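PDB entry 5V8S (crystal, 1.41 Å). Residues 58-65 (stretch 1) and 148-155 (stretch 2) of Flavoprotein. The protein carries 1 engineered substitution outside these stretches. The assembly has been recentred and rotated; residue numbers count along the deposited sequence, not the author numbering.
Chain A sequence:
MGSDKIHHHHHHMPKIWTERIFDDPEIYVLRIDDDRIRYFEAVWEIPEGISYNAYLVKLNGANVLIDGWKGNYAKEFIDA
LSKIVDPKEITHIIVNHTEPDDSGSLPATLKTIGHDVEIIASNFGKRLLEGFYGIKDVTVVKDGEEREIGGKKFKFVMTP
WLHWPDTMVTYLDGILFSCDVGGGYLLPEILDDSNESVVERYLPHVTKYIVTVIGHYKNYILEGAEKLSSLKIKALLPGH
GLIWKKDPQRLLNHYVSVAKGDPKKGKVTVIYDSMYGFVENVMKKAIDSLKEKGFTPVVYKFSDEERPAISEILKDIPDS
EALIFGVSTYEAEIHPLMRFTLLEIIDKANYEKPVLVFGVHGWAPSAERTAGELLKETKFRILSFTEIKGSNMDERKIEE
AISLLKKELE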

# COMPACT_ATOMS: atom_id res chain seq x y z
N LYS A 58 10.75 28.03 33.19
CA LYS A 58 10.41 29.22 33.95
C LYS A 58 11.68 29.75 34.59
O LYS A 58 12.30 29.06 35.41
CB LYS A 58 9.35 28.91 35.00
CG LYS A 58 8.05 28.40 34.37
CD LYS A 58 6.92 28.25 35.38
CE LYS A 58 6.19 29.56 35.63
NZ LYS A 58 5.03 29.38 36.58
N LEU A 59 12.07 30.95 34.20
CA LEU A 59 13.33 31.56 34.62
C LEU A 59 13.05 32.91 35.28
O LEU A 59 11.92 33.40 35.32
CB LEU A 59 14.26 31.72 33.42
CG LEU A 59 14.54 30.42 32.66
CD1 LEU A 59 15.12 30.66 31.28
CD2 LEU A 59 15.50 29.54 33.49
N ASN A 60 14.12 33.51 35.80
CA ASN A 60 14.05 34.85 36.37
C ASN A 60 14.02 35.83 35.21
O ASN A 60 15.04 36.06 34.55
CB ASN A 60 15.24 35.09 37.29
CG ASN A 60 15.29 36.50 37.83
OD1 ASN A 60 14.33 37.27 37.74
ND2 ASN A 60 16.42 36.84 38.42
N GLY A 61 12.85 36.39 34.93
CA GLY A 61 12.69 37.37 33.89
C GLY A 61 12.23 36.81 32.55
O GLY A 61 12.09 37.59 31.60
N ALA A 62 11.97 35.51 32.45
CA ALA A 62 11.57 34.95 31.18
C ALA A 62 10.78 33.68 31.43
O ALA A 62 11.00 32.98 32.42
CB ALA A 62 12.80 34.62 30.31
N ASN A 63 9.86 33.38 30.52
CA ASN A 63 9.19 32.09 30.48
C ASN A 63 9.27 31.62 29.04
O ASN A 63 8.76 32.28 28.13
CB ASN A 63 7.72 32.17 30.92
CG ASN A 63 7.56 32.43 32.41
OD1 ASN A 63 8.08 31.69 33.25
ND2 ASN A 63 6.84 33.50 32.74
N VAL A 64 9.93 30.48 28.84
CA VAL A 64 10.32 30.01 27.51
C VAL A 64 9.54 28.74 27.19
O VAL A 64 9.74 27.70 27.82
CB VAL A 64 11.83 29.74 27.43
CG1 VAL A 64 12.24 29.35 26.00
CG2 VAL A 64 12.62 30.96 27.93
N LEU A 65 8.67 28.82 26.19
CA LEU A 65 7.96 27.65 25.68
C LEU A 65 8.77 27.04 24.54
O LEU A 65 9.28 27.77 23.68
CB LEU A 65 6.59 28.06 25.15
CG LEU A 65 5.78 26.96 24.46
CD1 LEU A 65 5.38 25.89 25.45
CD2 LEU A 65 4.56 27.59 23.80
N GLU A 148 21.50 34.68 25.87
CA GLU A 148 21.26 34.73 27.29
C GLU A 148 19.81 35.11 27.51
O GLU A 148 19.38 36.19 27.14
CB GLU A 148 22.18 35.74 27.96
CG GLU A 148 22.11 35.70 29.47
CD GLU A 148 22.96 36.77 30.12
OE1 GLU A 148 22.40 37.56 30.88
OE2 GLU A 148 24.17 36.79 29.86
N ILE A 149 19.06 34.20 28.11
CA ILE A 149 17.63 34.40 28.34
C ILE A 149 17.36 34.00 29.78
O ILE A 149 17.74 32.90 30.19
CB ILE A 149 16.77 33.55 27.37
CG1 ILE A 149 17.03 33.95 25.91
CG2 ILE A 149 15.29 33.71 27.70
CD1 ILE A 149 16.48 32.93 24.89
N GLY A 150 16.72 34.88 30.54
CA GLY A 150 16.39 34.55 31.92
C GLY A 150 17.57 34.14 32.77
O GLY A 150 17.41 33.31 33.68
N GLY A 151 18.75 34.71 32.50
CA GLY A 151 19.94 34.39 33.26
C GLY A 151 20.67 33.13 32.85
O GLY A 151 21.66 32.76 33.52
N LYS A 152 20.22 32.43 31.81
CA LYS A 152 20.83 31.20 31.35
C LYS A 152 21.29 31.33 29.91
O LYS A 152 20.72 32.10 29.12
CB LYS A 152 19.85 30.03 31.46
CG LYS A 152 19.27 29.85 32.88
CD LYS A 152 20.33 29.40 33.85
CE LYS A 152 19.71 29.07 35.20
NZ LYS A 152 20.72 28.54 36.14
N LYS A 153 22.29 30.53 29.55
CA LYS A 153 22.81 30.47 28.20
C LYS A 153 22.08 29.38 27.42
O LYS A 153 22.17 28.19 27.78
CB LYS A 153 24.30 30.15 28.28
CG LYS A 153 25.03 30.04 26.97
CD LYS A 153 26.49 29.63 27.21
CE LYS A 153 27.26 30.64 28.07
NZ LYS A 153 27.28 32.03 27.53
N PHE A 154 21.35 29.76 26.38
CA PHE A 154 20.75 28.81 25.44
C PHE A 154 21.64 28.74 24.20
O PHE A 154 21.96 29.76 23.62
CB PHE A 154 19.37 29.31 25.01
CG PHE A 154 18.29 29.14 26.05
CD1 PHE A 154 18.23 29.96 27.15
CD2 PHE A 154 17.33 28.14 25.92
CE1 PHE A 154 17.24 29.81 28.11
CE2 PHE A 154 16.33 27.99 26.86
CZ PHE A 154 16.30 28.83 27.97
N LYS A 155 22.04 27.53 23.81
CA LYS A 155 22.91 27.34 22.67
C LYS A 155 22.15 26.58 21.60
O LYS A 155 21.53 25.56 21.88
CB LYS A 155 24.16 26.56 23.08
CG LYS A 155 25.17 26.37 21.97
CD LYS A 155 26.44 25.69 22.47
CE LYS A 155 27.55 25.78 21.44
NZ LYS A 155 27.92 27.21 21.15
O HOH W 1 17.20 32.06 36.00

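Two strand-turn-strand segments, at least 85 residues apart in sequence where they touch, pack through side chains and a glycine backbone, with no direct hydrogen bond between them; together they bury 305 Å² of surface. The contact begins at Leu 59, whose CA-to-CB bond points toward stretch 2. With chi1 m and chi2 t, the Leu 59 side chain lies across the second turn: CB sits 3.5 Å from Gly 150 O, CD1 3.6 Å from Ile 149 O, and CD2 3.8 Å from CG of Lys 152, a contact with the aliphatic part of a lysine whose end leads away. Leu 59 CD1 also meets the edge of the Phe 154 ring, 3.9 Å from CE1.

At Asn 60 the backbone makes the contact. Asn 60 O approaches Gly 150 CA at 3.3 Å in a CA-H...O contact, while a water receives a weak hydrogen bond from Asn 60 N (3.4 Å) and donates one to Gly 150 O (2.6 Å), bridging the two turns. Glycine is well suited to position 150: phi is positive within the type I' turn from Ile 149 to Lys 152, and a CB would fall 2.5 Å from Leu 59 CB, a clash. Gly 61 adds almost nothing to the contact, but its backbone angles call for glycine, and the turn it helps form is closed by the hydrogen bond from Leu 59 N to Ala 62 O (2.9 Å).

Ala 62 is buried, and its small side chain fits a close approach: Ala 62 CB lies 3.7 Å from Ile 149 CG2 and 3.9 Å from Gly 150 CA. Asn 63 points away, and Val 64 turns back toward stretch 2. Val 64 CG2 packs 3.8 Å from Ile 149 CG2 and 4.3 Å from Phe 154 CZ.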